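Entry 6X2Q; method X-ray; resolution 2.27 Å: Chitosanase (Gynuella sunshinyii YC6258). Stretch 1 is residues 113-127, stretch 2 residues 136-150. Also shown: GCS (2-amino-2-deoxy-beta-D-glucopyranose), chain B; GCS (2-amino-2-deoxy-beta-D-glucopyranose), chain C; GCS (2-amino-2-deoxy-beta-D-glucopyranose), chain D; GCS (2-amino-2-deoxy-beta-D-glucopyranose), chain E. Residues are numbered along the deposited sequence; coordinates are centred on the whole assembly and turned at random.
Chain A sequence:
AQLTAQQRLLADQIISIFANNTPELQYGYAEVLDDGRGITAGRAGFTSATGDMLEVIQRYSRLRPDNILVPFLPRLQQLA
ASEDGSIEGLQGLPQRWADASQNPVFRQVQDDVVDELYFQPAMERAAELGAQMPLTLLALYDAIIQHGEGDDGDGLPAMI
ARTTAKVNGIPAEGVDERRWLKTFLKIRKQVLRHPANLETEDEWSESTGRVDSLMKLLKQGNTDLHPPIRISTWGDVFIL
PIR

Stretch 1 (113-127) VVDELYFQPAMERAA
Stretch 2 (136-150) TLLALYDAIIQHGEG

Residues 113-127 are helical throughout, within a helix that extends beyond the stretch at both ends, whereas residues 136-147 form the last part of a second helix that gives way to a loop at Gly148. The axes approach to 8.8 Å with an angle of 135° between their N-to-C directions, so the chains run in broadly opposite senses. Register is set by three CA pairs: Tyr118 CA to Ile144 CA at 6.0 Å, Ala122 CA to Tyr141 CA at 5.4 Å and Ala126 CA to Leu137 CA at 6.4 Å. The first helix widens into a pi-type turn at 114-119, where Phe119 N and Gln120 N bond to Val114 O and Asp115 O at 3.0 Å each, and it kinks at Pro121, whose N lacks a hydrogen to donate to the preceding turn. Tyr118 has phi/psi of -118/-55°; Ala122 N to Tyr118 O, 3.0 Å, resumes the regular pattern. In the second stretch, Gly148 N still bonds to Ile144 O at 2.9 Å, but phi/psi of 78/172° redirect the chain. This positive phi favours glycine, and an ideal CB here would lie 2.2 Å from O4 of the chain B GCS.

The closest CA pair brings together Ala122 and Tyr141, where the small methyl Ala122 CB rests 3.9 Å from Tyr141 CA. Ala126 likewise leaves room for larger neighbours: its CB is 3.7 Å from both Leu137 CD1 and Leu140 CD1. Leu137 adopts chi1 m, chi2 p and Leu140 m, t. Met123 CB points sideways, but an m, m, p conformation carries its end inward, placing SD 3.8 Å from Leu137 CG.

Tyr141, in chi1 t, also starts sideways and reaches across with its ring. Phe119, also t, directs its ring edge at the Tyr141 face, with centroids 5.3 Å apart and planes at 83°. Val114 CG1 and Tyr118 CB lie at the edge of the Tyr141 ring, with Val114 CG1 3.4 Å from Tyr141 OH. Ile144, with chi1 at -149°, points toward the first helix; its CG2 packs 3.6 Å from Tyr118 CB, while its CD1 lies 3.9 Å from Pro121 CB. Ile145 CG1 adds a contact to Tyr118 CB at 4.0 Å. In all, 714 Å² is buried, summed over both stretches.

A salt bridge joins the loop to the first helix. Arg125 (m, m, t) donates from NE and NH2 to Glu149 OE2 at 3.0 and 2.9 Å, the carboxylate oxygen lying near the guanidinium plane. Glu149 is extended, with chi1 and chi2 t, so its carboxylate can also bring OE1 within 3.5 Å of Pro121 CB. A water donates to Leu117 O and Glu149 OE1, both at 2.5 Å, bridging the stretches. Glu149 N bonds to O6 of the chain C GCS at 3.1 Å, linking this junction to the bound sugar.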

# COMPACT_ATOMS: atom_id res chain seq x y z
N VAL A 113 -7.99 -4.79 -8.38
CA VAL A 113 -6.95 -5.53 -7.68
C VAL A 113 -6.64 -4.89 -6.33
O VAL A 113 -6.54 -5.59 -5.32
CB VAL A 113 -5.69 -5.64 -8.56
CG1 VAL A 113 -4.57 -6.25 -7.77
CG2 VAL A 113 -6.00 -6.46 -9.79
N VAL A 114 -6.50 -3.56 -6.30
CA VAL A 114 -6.31 -2.87 -5.03
C VAL A 114 -7.41 -3.26 -4.05
O VAL A 114 -7.13 -3.64 -2.91
CB VAL A 114 -6.28 -1.35 -5.22
CG1 VAL A 114 -6.32 -0.66 -3.86
CG2 VAL A 114 -5.02 -0.94 -5.96
N ASP A 115 -8.67 -3.21 -4.51
CA ASP A 115 -9.78 -3.58 -3.63
C ASP A 115 -9.67 -5.03 -3.17
O ASP A 115 -9.87 -5.33 -1.99
CB ASP A 115 -11.12 -3.35 -4.34
CG ASP A 115 -12.28 -3.32 -3.36
OD1 ASP A 115 -12.36 -2.35 -2.56
OD2 ASP A 115 -13.08 -4.28 -3.36
N GLU A 116 -9.35 -5.95 -4.10
CA GLU A 116 -9.28 -7.37 -3.75
C GLU A 116 -8.07 -7.68 -2.87
O GLU A 116 -8.18 -8.45 -1.91
CB GLU A 116 -9.24 -8.23 -5.02
CG GLU A 116 -9.36 -9.74 -4.74
CD GLU A 116 -8.49 -10.64 -5.64
OE1 GLU A 116 -8.86 -11.82 -5.82
OE2 GLU A 116 -7.43 -10.19 -6.15
N LEU A 117 -6.89 -7.14 -3.20
CA LEU A 117 -5.72 -7.55 -2.43
C LEU A 117 -5.52 -6.72 -1.15
O LEU A 117 -5.04 -7.25 -0.14
CB LEU A 117 -4.45 -7.46 -3.28
CG LEU A 117 -4.27 -8.42 -4.46
CD1 LEU A 117 -2.93 -8.18 -5.11
CD2 LEU A 117 -4.41 -9.90 -4.06
N TYR A 118 -5.86 -5.44 -1.17
CA TYR A 118 -5.41 -4.55 -0.10
C TYR A 118 -6.55 -3.95 0.70
O TYR A 118 -6.56 -4.09 1.93
CB TYR A 118 -4.51 -3.45 -0.70
CG TYR A 118 -3.31 -4.08 -1.36
CD1 TYR A 118 -2.50 -4.98 -0.66
CD2 TYR A 118 -3.01 -3.84 -2.70
CE1 TYR A 118 -1.44 -5.60 -1.26
CE2 TYR A 118 -1.93 -4.46 -3.30
CZ TYR A 118 -1.15 -5.33 -2.58
OH TYR A 118 -0.09 -5.95 -3.17
N PHE A 119 -7.51 -3.28 0.06
CA PHE A 119 -8.52 -2.56 0.83
C PHE A 119 -9.44 -3.51 1.58
O PHE A 119 -9.64 -3.37 2.79
CB PHE A 119 -9.33 -1.62 -0.06
CG PHE A 119 -10.34 -0.81 0.70
CD1 PHE A 119 -9.93 0.23 1.52
CD2 PHE A 119 -11.70 -1.12 0.64
CE1 PHE A 119 -10.86 0.98 2.24
CE2 PHE A 119 -12.64 -0.38 1.37
CZ PHE A 119 -12.21 0.67 2.16
N GLN A 120 -10.01 -4.48 0.88
CA GLN A 120 -10.96 -5.36 1.56
C GLN A 120 -10.25 -6.22 2.60
O GLN A 120 -10.74 -6.29 3.74
CB GLN A 120 -11.75 -6.19 0.53
CG GLN A 120 -12.68 -5.38 -0.39
CD GLN A 120 -13.84 -4.69 0.35
OE1 GLN A 120 -14.27 -5.12 1.42
NE2 GLN A 120 -14.35 -3.60 -0.24
N PRO A 121 -9.11 -6.85 2.32
CA PRO A 121 -8.42 -7.54 3.42
C PRO A 121 -8.06 -6.63 4.59
O PRO A 121 -8.16 -7.07 5.74
CB PRO A 121 -7.18 -8.13 2.73
CG PRO A 121 -7.62 -8.35 1.33
CD PRO A 121 -8.51 -7.18 1.01
N ALA A 122 -7.66 -5.38 4.35
CA ALA A 122 -7.33 -4.51 5.48
C ALA A 122 -8.57 -4.22 6.31
O ALA A 122 -8.51 -4.19 7.54
CB ALA A 122 -6.69 -3.20 5.00
N MET A 123 -9.71 -4.02 5.66
CA MET A 123 -10.98 -3.79 6.39
C MET A 123 -11.43 -5.06 7.13
O MET A 123 -12.05 -4.92 8.15
CB MET A 123 -12.10 -3.27 5.49
CG MET A 123 -11.74 -2.00 4.80
SD MET A 123 -11.38 -0.65 5.88
CE MET A 123 -9.64 -0.86 6.22
N GLU A 124 -11.15 -6.24 6.58
CA GLU A 124 -11.45 -7.50 7.28
C GLU A 124 -10.52 -7.60 8.50
O GLU A 124 -10.98 -8.03 9.52
CB GLU A 124 -11.30 -8.72 6.38
N ARG A 125 -9.26 -7.19 8.36
CA ARG A 125 -8.42 -7.20 9.55
C ARG A 125 -8.98 -6.26 10.61
O ARG A 125 -9.09 -6.62 11.78
CB ARG A 125 -6.98 -6.82 9.21
CG ARG A 125 -6.30 -7.77 8.26
CD ARG A 125 -5.92 -9.05 8.95
NE ARG A 125 -5.33 -9.99 8.00
CZ ARG A 125 -4.71 -11.11 8.34
NH1 ARG A 125 -4.56 -11.46 9.61
NH2 ARG A 125 -4.23 -11.89 7.38
N ALA A 126 -9.35 -5.04 10.20
CA ALA A 126 -9.89 -4.08 11.15
C ALA A 126 -11.09 -4.65 11.88
O ALA A 126 -11.19 -4.54 13.10
CB ALA A 126 -10.25 -2.78 10.43
N ALA A 127 -11.99 -5.32 11.15
CA ALA A 127 -13.20 -5.88 11.77
C ALA A 127 -12.85 -6.97 12.77
O ALA A 127 -13.44 -7.03 13.86
CB ALA A 127 -14.15 -6.42 10.70
N THR A 136 -7.40 4.34 12.37
CA THR A 136 -6.89 2.96 12.44
C THR A 136 -7.08 2.23 11.11
O THR A 136 -6.20 1.47 10.68
CB THR A 136 -7.59 2.22 13.58
OG1 THR A 136 -7.52 3.02 14.75
CG2 THR A 136 -6.91 0.88 13.90
N LEU A 137 -8.22 2.43 10.44
CA LEU A 137 -8.45 1.79 9.15
C LEU A 137 -7.45 2.30 8.12
O LEU A 137 -6.91 1.52 7.32
CB LEU A 137 -9.89 2.05 8.67
CG LEU A 137 -11.01 1.12 9.18
CD1 LEU A 137 -10.87 0.81 10.67
CD2 LEU A 137 -12.40 1.71 8.89
N LEU A 138 -7.20 3.61 8.11
CA LEU A 138 -6.23 4.17 7.20
C LEU A 138 -4.85 3.58 7.46
O LEU A 138 -4.16 3.14 6.53
CB LEU A 138 -6.23 5.69 7.35
CG LEU A 138 -5.12 6.43 6.60
CD1 LEU A 138 -5.28 6.24 5.10
CD2 LEU A 138 -5.15 7.90 6.96
N ALA A 139 -4.46 3.49 8.74
CA ALA A 139 -3.15 2.96 9.09
C ALA A 139 -3.02 1.51 8.66
O ALA A 139 -1.96 1.09 8.18
CB ALA A 139 -2.92 3.09 10.59
N LEU A 140 -4.08 0.71 8.84
CA LEU A 140 -4.00 -0.67 8.38
C LEU A 140 -3.94 -0.75 6.86
O LEU A 140 -3.28 -1.64 6.31
CB LEU A 140 -5.18 -1.48 8.89
CG LEU A 140 -5.24 -1.62 10.41
CD1 LEU A 140 -6.61 -2.17 10.83
CD2 LEU A 140 -4.12 -2.50 10.92
N TYR A 141 -4.62 0.17 6.18
CA TYR A 141 -4.68 0.10 4.73
C TYR A 141 -3.36 0.53 4.11
O TYR A 141 -2.85 -0.12 3.18
CB TYR A 141 -5.82 0.98 4.24
CG TYR A 141 -5.99 1.09 2.75
CD1 TYR A 141 -5.87 -0.01 1.92
CD2 TYR A 141 -6.32 2.32 2.18
CE1 TYR A 141 -6.05 0.11 0.55
CE2 TYR A 141 -6.50 2.45 0.84
CZ TYR A 141 -6.37 1.36 0.02
OH TYR A 141 -6.55 1.54 -1.33
N ASP A 142 -2.77 1.61 4.63
CA ASP A 142 -1.46 2.03 4.19
C ASP A 142 -0.42 0.96 4.47
O ASP A 142 0.44 0.69 3.63
CB ASP A 142 -1.07 3.34 4.88
CG ASP A 142 0.24 3.89 4.37
OD1 ASP A 142 0.29 4.23 3.16
OD2 ASP A 142 1.23 3.99 5.15
N ALA A 143 -0.48 0.32 5.65
CA ALA A 143 0.49 -0.72 5.97
C ALA A 143 0.31 -1.94 5.06
O ALA A 143 1.30 -2.56 4.64
CB ALA A 143 0.38 -1.12 7.45
N ILE A 144 -0.93 -2.32 4.75
CA ILE A 144 -1.07 -3.50 3.89
C ILE A 144 -0.48 -3.22 2.51
O ILE A 144 0.08 -4.12 1.88
CB ILE A 144 -2.54 -3.98 3.82
CG1 ILE A 144 -2.58 -5.50 3.61
CG2 ILE A 144 -3.30 -3.29 2.71
CD1 ILE A 144 -3.97 -6.10 3.68
N ILE A 145 -0.53 -1.97 2.05
CA ILE A 145 -0.06 -1.66 0.71
C ILE A 145 1.46 -1.76 0.63
O ILE A 145 2.01 -2.30 -0.34
CB ILE A 145 -0.56 -0.27 0.28
CG1 ILE A 145 -2.03 -0.36 -0.16
CG2 ILE A 145 0.33 0.31 -0.84
CD1 ILE A 145 -2.71 0.96 -0.21
N GLN A 146 2.16 -1.23 1.64
CA GLN A 146 3.62 -1.20 1.65
C GLN A 146 4.20 -2.52 2.13
O GLN A 146 5.21 -2.98 1.59
CB GLN A 146 4.10 -0.03 2.52
CG GLN A 146 5.63 0.07 2.65
CD GLN A 146 6.11 1.34 3.35
OE1 GLN A 146 5.54 1.78 4.35
NE2 GLN A 146 7.20 1.90 2.85
N HIS A 147 3.60 -3.15 3.14
CA HIS A 147 4.16 -4.35 3.75
C HIS A 147 3.60 -5.65 3.19
O HIS A 147 4.21 -6.70 3.40
CB HIS A 147 3.91 -4.35 5.27
CG HIS A 147 4.49 -3.17 5.98
ND1 HIS A 147 5.61 -3.25 6.78
CD2 HIS A 147 4.11 -1.87 6.00
CE1 HIS A 147 5.89 -2.06 7.27
NE2 HIS A 147 4.99 -1.20 6.82
N GLY A 148 2.44 -5.60 2.53
CA GLY A 148 1.81 -6.79 2.00
C GLY A 148 1.10 -7.59 3.08
O GLY A 148 1.23 -7.27 4.27
N GLU A 149 0.35 -8.62 2.68
CA GLU A 149 -0.37 -9.48 3.62
C GLU A 149 0.23 -10.89 3.68
O GLU A 149 -0.46 -11.86 3.99
CB GLU A 149 -1.86 -9.55 3.26
CG GLU A 149 -2.74 -9.87 4.45
CD GLU A 149 -4.18 -10.22 4.07
OE1 GLU A 149 -4.48 -10.32 2.86
OE2 GLU A 149 -5.01 -10.42 5.00
N GLY A 150 1.53 -11.02 3.40
CA GLY A 150 2.19 -12.30 3.51
C GLY A 150 2.32 -12.77 4.96
O GLY A 150 1.72 -12.23 5.89
C1 GCS B . 4.45 -4.33 -1.99
C2 GCS B . 3.83 -5.34 -2.93
C3 GCS B . 3.16 -6.41 -2.12
C4 GCS B . 4.14 -7.12 -1.20
C5 GCS B . 4.99 -6.01 -0.58
C6 GCS B . 6.14 -6.43 0.28
N2 GCS B . 2.95 -4.79 -3.89
O1 GCS B . 5.15 -3.23 -2.57
O3 GCS B . 2.65 -7.31 -3.02
O4 GCS B . 3.67 -8.06 -0.68
O5 GCS B . 5.49 -5.08 -1.51
O6 GCS B . 6.82 -7.53 -0.22
C1 GCS C . 2.88 -9.22 -0.92
C2 GCS C . 3.02 -10.34 0.05
C3 GCS C . 2.36 -11.57 -0.53
C4 GCS C . 0.87 -11.39 -0.71
C5 GCS C . 0.70 -10.02 -1.37
C6 GCS C . -0.71 -9.52 -1.34
N2 GCS C . 4.37 -10.65 0.22
O3 GCS C . 2.61 -12.60 0.36
O4 GCS C . 0.24 -12.43 -0.89
O5 GCS C . 1.50 -8.98 -0.87
O6 GCS C . -1.00 -9.12 -0.05
C1 GCS D . 7.55 -0.33 -2.99
C2 GCS D . 8.02 -0.87 -1.53
C3 GCS D . 6.97 -2.06 -1.31
C4 GCS D . 5.48 -1.83 -1.74
C5 GCS D . 4.99 -0.93 -2.89
C6 GCS D . 3.92 -0.39 -2.49
N2 GCS D . 9.32 -1.25 -1.46
O1 GCS D . 8.33 0.79 -3.11
O3 GCS D . 6.87 -2.07 0.13
O5 GCS D . 6.19 -0.08 -3.13
O6 GCS D . 3.66 0.84 -3.19
C1 GCS E . -0.67 -13.11 -0.52
C2 GCS E . -1.44 -13.91 -1.44
C3 GCS E . -2.55 -14.70 -0.74
C4 GCS E . -1.88 -15.53 0.29
C5 GCS E . -1.18 -14.55 1.20
C6 GCS E . -0.50 -15.32 2.27
N2 GCS E . -2.04 -13.19 -2.50
O3 GCS E . -3.22 -15.62 -1.57
O4 GCS E . -2.85 -16.29 0.98
O5 GCS E . -0.20 -13.90 0.48
O6 GCS E . -1.42 -15.37 3.33
O HOH W 1 -3.88 -9.33 0.63